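PDB 6WY9: acyl-CoA dehydrogenase domain protein Tcur3483 from Thermomonospora curvata, which binds FAD and, like other members of the acyl-CoA dehydrogenase family, probably oxidises a CH-CH bond of its substrate. Local coordinates for residues Leu119-Thr124 / Glu320-Thr325; Lys129-Gly134 / Val240-Gly245; Glu277-Trp282 / Arg345-Ile350. All coordinates share one frame; numbering follows the deposited sequence.

Contact 1 of 3, residues Leu119-Thr124 / Glu320-Thr325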
# COMPACT_ATOMS: atom_id res chain seq x y z
N LEU A 119 -24.05 -21.40 -23.81
CA LEU A 119 -24.85 -22.33 -24.62
C LEU A 119 -25.49 -21.62 -25.80
O LEU A 119 -25.59 -22.19 -26.90
CB LEU A 119 -25.93 -23.00 -23.78
CG LEU A 119 -25.51 -24.13 -22.85
CD1 LEU A 119 -26.66 -24.53 -21.93
CD2 LEU A 119 -25.03 -25.32 -23.68
N MET A 120 -26.00 -20.40 -25.59
CA MET A 120 -26.64 -19.71 -26.71
C MET A 120 -25.65 -19.52 -27.86
O MET A 120 -26.05 -19.44 -29.02
CB MET A 120 -27.23 -18.37 -26.25
CG MET A 120 -28.16 -18.46 -25.04
SD MET A 120 -28.77 -16.85 -24.43
CE MET A 120 -27.30 -15.83 -24.55
N LYS A 121 -24.36 -19.47 -27.54
CA LYS A 121 -23.32 -19.23 -28.53
C LYS A 121 -22.79 -20.52 -29.16
O LYS A 121 -22.72 -20.63 -30.38
CB LYS A 121 -22.18 -18.46 -27.85
CG LYS A 121 -21.08 -17.99 -28.79
CD LYS A 121 -19.96 -17.32 -27.99
CE LYS A 121 -18.90 -16.73 -28.92
NZ LYS A 121 -19.52 -15.76 -29.83
N TYR A 122 -22.45 -21.51 -28.33
CA TYR A 122 -21.77 -22.72 -28.79
C TYR A 122 -22.65 -23.96 -28.75
O TYR A 122 -22.16 -25.05 -29.07
CB TYR A 122 -20.51 -22.94 -27.95
CG TYR A 122 -19.47 -21.85 -28.12
CD1 TYR A 122 -18.81 -21.69 -29.32
CD2 TYR A 122 -19.17 -20.98 -27.07
CE1 TYR A 122 -17.87 -20.70 -29.49
CE2 TYR A 122 -18.22 -19.98 -27.23
CZ TYR A 122 -17.57 -19.85 -28.45
OH TYR A 122 -16.63 -18.87 -28.64
N GLY A 123 -23.91 -23.86 -28.35
CA GLY A 123 -24.74 -25.04 -28.22
C GLY A 123 -25.35 -25.45 -29.55
O GLY A 123 -25.56 -24.64 -30.44
N THR A 124 -25.64 -26.74 -29.67
CA THR A 124 -26.46 -27.16 -30.80
C THR A 124 -27.88 -26.65 -30.59
O THR A 124 -28.30 -26.36 -29.46
CB THR A 124 -26.49 -28.67 -30.95
OG1 THR A 124 -27.06 -29.26 -29.77
CG2 THR A 124 -25.09 -29.21 -31.14
N GLU A 320 -20.95 -7.72 -22.76
CA GLU A 320 -22.19 -7.99 -23.49
C GLU A 320 -22.11 -7.54 -24.94
O GLU A 320 -23.00 -7.88 -25.73
CB GLU A 320 -23.38 -7.35 -22.75
CG GLU A 320 -23.46 -7.78 -21.27
CD GLU A 320 -24.78 -7.41 -20.60
OE1 GLU A 320 -25.69 -6.97 -21.33
OE2 GLU A 320 -24.90 -7.56 -19.35
N ASN A 321 -21.05 -6.82 -25.33
CA ASN A 321 -20.82 -6.45 -26.72
C ASN A 321 -19.79 -7.32 -27.42
O ASN A 321 -19.57 -7.14 -28.62
CB ASN A 321 -20.36 -4.99 -26.81
CG ASN A 321 -21.52 -4.02 -26.81
OD1 ASN A 321 -22.54 -4.27 -26.18
ND2 ASN A 321 -21.36 -2.91 -27.52
N ASP A 322 -19.14 -8.25 -26.72
CA ASP A 322 -18.12 -9.10 -27.34
C ASP A 322 -16.87 -8.29 -27.72
O ASP A 322 -16.23 -8.55 -28.73
CB ASP A 322 -18.69 -9.83 -28.57
CG ASP A 322 -18.16 -11.25 -28.72
OD1 ASP A 322 -17.28 -11.65 -27.93
OD2 ASP A 322 -18.63 -11.98 -29.63
N GLU A 323 -16.52 -7.30 -26.88
CA GLU A 323 -15.41 -6.38 -27.15
C GLU A 323 -14.50 -6.17 -25.95
O GLU A 323 -13.68 -5.24 -25.94
CB GLU A 323 -15.95 -5.03 -27.63
CG GLU A 323 -16.70 -5.13 -28.94
CD GLU A 323 -17.65 -3.97 -29.16
OE1 GLU A 323 -18.83 -4.09 -28.76
OE2 GLU A 323 -17.24 -2.93 -29.72
N LEU A 324 -14.61 -6.99 -24.92
CA LEU A 324 -13.74 -6.84 -23.78
C LEU A 324 -12.38 -7.45 -24.10
O LEU A 324 -12.32 -8.59 -24.60
CB LEU A 324 -14.39 -7.51 -22.57
CG LEU A 324 -13.54 -7.51 -21.33
CD1 LEU A 324 -13.48 -6.10 -20.73
CD2 LEU A 324 -14.11 -8.56 -20.37
N THR A 325 -11.31 -6.70 -23.87
CA THR A 325 -9.96 -7.27 -24.03
C THR A 325 -9.54 -8.03 -22.79
O THR A 325 -10.01 -7.78 -21.67
CB THR A 325 -8.90 -6.21 -24.34
OG1 THR A 325 -8.72 -5.30 -23.23
CG2 THR A 325 -9.28 -5.44 -25.59
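Lys121, in the last turn of helix 109-122, and Asp322, just past helix 292-321, are the closest backbone pair, yet their CA atoms lie 11.4 Å apart, so that side chains alone bridge the gap. This is a worked example of how two helix ends, too far apart for their backbones to touch, can meet through a single pair of opposite charges. The lysine does most of the spanning. Its CG is anti to the backbone N (chi1 -173°), the chain runs extended from there, and a bend at the last torsion (chi4 58°) sets the ammonium group. The aspartate comes from the opposite direction, and Lys121 NZ stands 3.9 Å from Asp322 OD2. At that length the salt bridge is a long one, without the direction of a hydrogen bond. Both residues are exposed and the two segments bury only 40 Å² between them, so solvent probably screens much of the attraction. Nearer the backbone, Lys121 CG lies over the centre of one face of the Tyr122 ring, 3.8 Å above its plane. On the other side, Asp322 closes a Schellman motif, taking a positive phi (69°) at the end of its helix. Its carboxylate therefore sits near a helix C-terminus, where the nearby lysine may offset an otherwise less favourable charge. In the fold, the pair joins the N-terminal and C-terminal helical domains. Tyr122 also packs on Leu253 and Thr256 of helix 250-260, while Leu324 folds back onto Met315 and Ala318 of helix 292-321. Beyond the two turns, Thr124 and Thr325 serve as N-caps of helix 125-136 and helix 326-350, so the contact lies where two helix-to-helix connections face each other across a gap.

Contact 2 of 3, residues Lys129-Gly134 / Val240-Gly245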
# COMPACT_ATOMS: atom_id res chain seq x y z
N LYS A 129 -32.49 -26.46 -26.78
CA LYS A 129 -33.87 -26.82 -26.49
C LYS A 129 -33.98 -27.63 -25.20
O LYS A 129 -34.96 -27.47 -24.45
CB LYS A 129 -34.47 -27.59 -27.68
CG LYS A 129 -34.40 -26.85 -29.02
CD LYS A 129 -35.18 -25.53 -29.05
CE LYS A 129 -34.27 -24.32 -28.77
NZ LYS A 129 -34.99 -23.03 -28.53
N LYS A 130 -33.00 -28.48 -24.91
CA LYS A 130 -33.06 -29.30 -23.71
C LYS A 130 -32.84 -28.49 -22.43
O LYS A 130 -33.44 -28.81 -21.40
CB LYS A 130 -32.03 -30.43 -23.81
CG LYS A 130 -31.79 -31.27 -22.56
CD LYS A 130 -31.12 -32.62 -22.96
CE LYS A 130 -30.37 -33.33 -21.82
NZ LYS A 130 -31.24 -33.85 -20.71
N TYR A 131 -31.99 -27.46 -22.48
CA TYR A 131 -31.49 -26.80 -21.27
C TYR A 131 -32.04 -25.40 -21.07
O TYR A 131 -32.43 -25.05 -19.95
CB TYR A 131 -29.94 -26.75 -21.27
CG TYR A 131 -29.32 -28.13 -21.18
CD1 TYR A 131 -29.33 -28.85 -19.99
CD2 TYR A 131 -28.77 -28.74 -22.30
CE1 TYR A 131 -28.81 -30.13 -19.92
CE2 TYR A 131 -28.23 -30.02 -22.25
CZ TYR A 131 -28.26 -30.70 -21.06
OH TYR A 131 -27.73 -31.97 -21.02
N LEU A 132 -32.06 -24.57 -22.11
CA LEU A 132 -32.37 -23.16 -21.87
C LEU A 132 -33.76 -22.95 -21.29
O LEU A 132 -33.89 -22.14 -20.36
CB LEU A 132 -32.19 -22.35 -23.16
CG LEU A 132 -30.74 -22.24 -23.63
CD1 LEU A 132 -30.66 -21.18 -24.72
CD2 LEU A 132 -29.83 -21.90 -22.48
N PRO A 133 -34.80 -23.65 -21.74
CA PRO A 133 -36.13 -23.38 -21.16
C PRO A 133 -36.19 -23.68 -19.67
O PRO A 133 -36.77 -22.90 -18.90
CB PRO A 133 -37.07 -24.29 -21.98
CG PRO A 133 -36.29 -24.65 -23.22
CD PRO A 133 -34.86 -24.73 -22.75
N GLY A 134 -35.57 -24.78 -19.23
CA GLY A 134 -35.58 -25.13 -17.83
C GLY A 134 -34.71 -24.21 -17.01
O GLY A 134 -35.00 -23.94 -15.84
N VAL A 240 -22.56 -38.88 -26.25
CA VAL A 240 -21.63 -37.97 -26.92
C VAL A 240 -22.30 -36.67 -27.34
O VAL A 240 -21.62 -35.64 -27.46
CB VAL A 240 -20.96 -38.67 -28.13
CG1 VAL A 240 -20.47 -37.66 -29.16
CG2 VAL A 240 -19.79 -39.52 -27.66
N SER A 241 -23.63 -36.65 -27.53
CA SER A 241 -24.31 -35.40 -27.83
C SER A 241 -24.26 -34.38 -26.68
O SER A 241 -24.61 -33.21 -26.89
CB SER A 241 -25.76 -35.69 -28.18
OG SER A 241 -26.34 -36.46 -27.15
N GLU A 242 -23.88 -34.79 -25.48
CA GLU A 242 -23.78 -33.89 -24.33
C GLU A 242 -22.44 -33.13 -24.27
O GLU A 242 -22.17 -32.45 -23.27
CB GLU A 242 -23.99 -34.68 -23.03
CG GLU A 242 -25.39 -35.24 -22.88
CD GLU A 242 -26.43 -34.14 -22.76
OE1 GLU A 242 -27.44 -34.16 -23.49
OE2 GLU A 242 -26.21 -33.24 -21.94
N VAL A 243 -21.61 -33.22 -25.30
CA VAL A 243 -20.44 -32.36 -25.43
C VAL A 243 -20.87 -31.02 -25.99
O VAL A 243 -21.54 -30.96 -27.03
CB VAL A 243 -19.39 -33.01 -26.35
CG1 VAL A 243 -18.25 -32.02 -26.66
CG2 VAL A 243 -18.86 -34.30 -25.74
N VAL A 244 -20.50 -29.94 -25.33
CA VAL A 244 -20.85 -28.62 -25.83
C VAL A 244 -19.72 -28.12 -26.71
O VAL A 244 -18.56 -28.13 -26.31
CB VAL A 244 -21.12 -27.64 -24.67
CG1 VAL A 244 -21.79 -26.38 -25.20
CG2 VAL A 244 -21.96 -28.30 -23.60
N GLY A 245 -20.05 -27.63 -27.90
CA GLY A 245 -19.00 -27.16 -28.78
C GLY A 245 -18.39 -28.35 -29.51
O GLY A 245 -19.03 -29.39 -29.66
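The ring of Tyr131 carries its own neighbour on one face and meets Glu242 at its edge: Lys130 CG lies over the ring centre, 3.7 Å above the plane, while Glu242 OE2, as modelled, approaches the hydroxyl end in the plane of the ring. Ring and carboxylate planes are modelled 62° apart. Tyr131 OH and Glu242 OE2 are placed too close together for any bond to be read from them, so the exact place and turn of the carboxylate are doubtful. Its other oxygen lies by both residues, with Lys130 CE 3.5 Å from Glu242 OE1, in a position that shares the same doubt. The ammonium group stays farther off, with Lys130 NZ 4.7 Å from Glu242 OE1; the opposite charges may attract, but they do not form a salt bridge. A bend in the glutamate (chi2 -65°) brings its carboxylate across the gap, the lysine chain crossing it at about a right angle. Tyr131 makes an edge-to-face stack with Tyr186, whose hydroxyl forms a weak hydrogen bond with Lys130 NZ. In the fold, the contact joins helix 125-136 to the 3-10 turn before the short, weakly bonded strand 243-244, at one edge of a mixed sheet next to strand 203-209. Gln127, from the same helix, bonds through NE2 to the carbonyls of Ser241 and Val243, and Ile207 of strand 203-209 packs against both Tyr131 and Glu242.

Contact 3 of 3, residues Glu277-Trp282 / Arg345-Ile350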
# COMPACT_ATOMS: atom_id res chain seq x y z
N GLU A 277 -22.52 2.64 2.35
CA GLU A 277 -23.56 3.60 2.68
C GLU A 277 -24.18 3.32 4.04
O GLU A 277 -24.48 4.26 4.79
CB GLU A 277 -24.66 3.60 1.63
CG GLU A 277 -24.25 4.10 0.29
CD GLU A 277 -25.42 4.01 -0.67
OE1 GLU A 277 -26.06 2.93 -0.77
OE2 GLU A 277 -25.73 5.04 -1.27
N ASP A 278 -24.46 2.05 4.34
CA ASP A 278 -25.08 1.74 5.61
C ASP A 278 -24.16 2.09 6.77
O ASP A 278 -24.61 2.55 7.83
CB ASP A 278 -25.46 0.27 5.68
CG ASP A 278 -26.55 -0.11 4.70
OD1 ASP A 278 -27.33 0.76 4.23
OD2 ASP A 278 -26.60 -1.32 4.40
N VAL A 279 -22.85 1.86 6.59
CA VAL A 279 -21.90 2.20 7.63
C VAL A 279 -21.84 3.71 7.83
O VAL A 279 -21.79 4.19 8.98
CB VAL A 279 -20.51 1.60 7.34
CG1 VAL A 279 -19.49 2.15 8.36
CG2 VAL A 279 -20.59 0.04 7.48
N VAL A 280 -21.84 4.50 6.74
CA VAL A 280 -21.92 5.96 6.88
C VAL A 280 -23.10 6.35 7.77
O VAL A 280 -22.96 7.15 8.70
CB VAL A 280 -22.00 6.67 5.51
CG1 VAL A 280 -22.19 8.21 5.68
CG2 VAL A 280 -20.72 6.44 4.72
N ALA A 281 -24.29 5.81 7.48
CA ALA A 281 -25.49 6.17 8.25
C ALA A 281 -25.34 5.76 9.72
O ALA A 281 -25.70 6.51 10.63
CB ALA A 281 -26.74 5.50 7.65
N TRP A 282 -24.84 4.54 9.95
CA TRP A 282 -24.63 4.04 11.30
C TRP A 282 -23.67 4.93 12.09
O TRP A 282 -23.94 5.27 13.25
CB TRP A 282 -24.10 2.60 11.22
CG TRP A 282 -23.65 1.96 12.51
CD1 TRP A 282 -24.41 1.22 13.39
CD2 TRP A 282 -22.32 1.96 13.02
NE1 TRP A 282 -23.61 0.78 14.42
CE2 TRP A 282 -22.33 1.22 14.21
CE3 TRP A 282 -21.12 2.54 12.60
CZ2 TRP A 282 -21.17 1.02 14.99
CZ3 TRP A 282 -19.98 2.35 13.35
CH2 TRP A 282 -20.01 1.59 14.54
N ARG A 345 -11.93 -4.57 5.07
CA ARG A 345 -11.02 -4.29 6.19
C ARG A 345 -11.36 -2.96 6.82
O ARG A 345 -11.41 -2.82 8.04
CB ARG A 345 -9.56 -4.23 5.73
CG ARG A 345 -8.91 -5.58 5.38
CD ARG A 345 -7.50 -5.34 4.76
NE ARG A 345 -6.59 -4.63 5.68
CZ ARG A 345 -5.27 -4.82 5.65
NH1 ARG A 345 -4.75 -5.68 4.78
NH2 ARG A 345 -4.47 -4.16 6.45
N THR A 346 -11.58 -1.96 5.97
CA THR A 346 -11.70 -0.58 6.42
C THR A 346 -13.01 -0.37 7.17
O THR A 346 -13.01 0.24 8.24
CB THR A 346 -11.59 0.36 5.22
OG1 THR A 346 -10.34 0.16 4.55
CG2 THR A 346 -11.68 1.82 5.69
N LEU A 347 -14.13 -0.88 6.64
CA LEU A 347 -15.42 -0.75 7.31
C LEU A 347 -15.45 -1.52 8.62
O LEU A 347 -16.09 -1.06 9.58
CB LEU A 347 -16.60 -1.24 6.42
CG LEU A 347 -16.87 -0.43 5.13
CD1 LEU A 347 -18.05 -1.05 4.31
CD2 LEU A 347 -17.12 1.13 5.39
N THR A 348 -14.78 -2.67 8.69
CA THR A 348 -14.66 -3.39 9.95
C THR A 348 -14.00 -2.50 11.02
O THR A 348 -14.45 -2.45 12.17
CB THR A 348 -13.86 -4.70 9.74
OG1 THR A 348 -14.64 -5.61 8.95
CG2 THR A 348 -13.58 -5.39 11.10
N GLY A 349 -12.89 -1.84 10.66
CA GLY A 349 -12.27 -0.92 11.61
C GLY A 349 -13.24 0.16 12.08
O GLY A 349 -13.32 0.46 13.27
N ILE A 350 -14.01 0.74 11.15
CA ILE A 350 -14.95 1.81 11.52
C ILE A 350 -16.00 1.31 12.48
O ILE A 350 -16.49 2.05 13.35
CB ILE A 350 -15.58 2.42 10.25
CG1 ILE A 350 -14.48 3.17 9.45
CG2 ILE A 350 -16.80 3.33 10.65
CD1 ILE A 350 -14.95 3.61 7.96
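Val279 is the bump and Leu347 with Ile350 the hollow that receives it, an instance of how nearly parallel helices pack by fitting a branched side chain between two on the opposite helix. The segments 277-282 and 345-350 run in the same direction, their axes 10.8 Å apart and crossing at only 17°. Val279 CG1, held anti to the backbone N (chi1 172°), wedges between the two neighbours: it lies 3.7 Å from Ile350 CG2 and 3.9 Å from Leu347 CD2. That leucine methyl also reaches back to the valine stem, 3.9 Å from Val279 CB. One turn farther on, the six-membered part of the Trp282 ring extends the surface, with Trp282 CZ3 4.3 Å from Ile350 CG2. Ile370 of helix 369-380 packs on both Val279 and Leu347, and Leu298 of helix 292-321 on Ile350, which places the contact inside the C-terminal helical domain. The chemistry is almost wholly apolar, so the fit depends on shape and the exclusion of water. One polar atom takes part, Ile350 O, 3.5 Å from Trp282 CZ3 near the ring plane; there the slightly positive ring edge is probably a mildly favourable neighbour for the carbonyl.

The three contacts show chemistry following burial. Contact 1 lies on the surface and relies on charge across a wide gap; contact 2 is partly buried and mixes an aromatic ring with polar groups; contact 3 is buried and apolar. Contact 3 joins two helices of the C-terminal domain, contact 1 helix ends of the N- and C-terminal domains, and contact 2 a helix and the turn before a sheet's edge strand. Contacts 1 and 2 have centres about 16 Å apart, helices 109-122 and 125-136 packing Leu119 on Tyr131 and Met120 on Leu132. Contact 3 lies across the chain's centre, although helix 292-321, whose end takes part in contact 1, comes between its two helices in sequence.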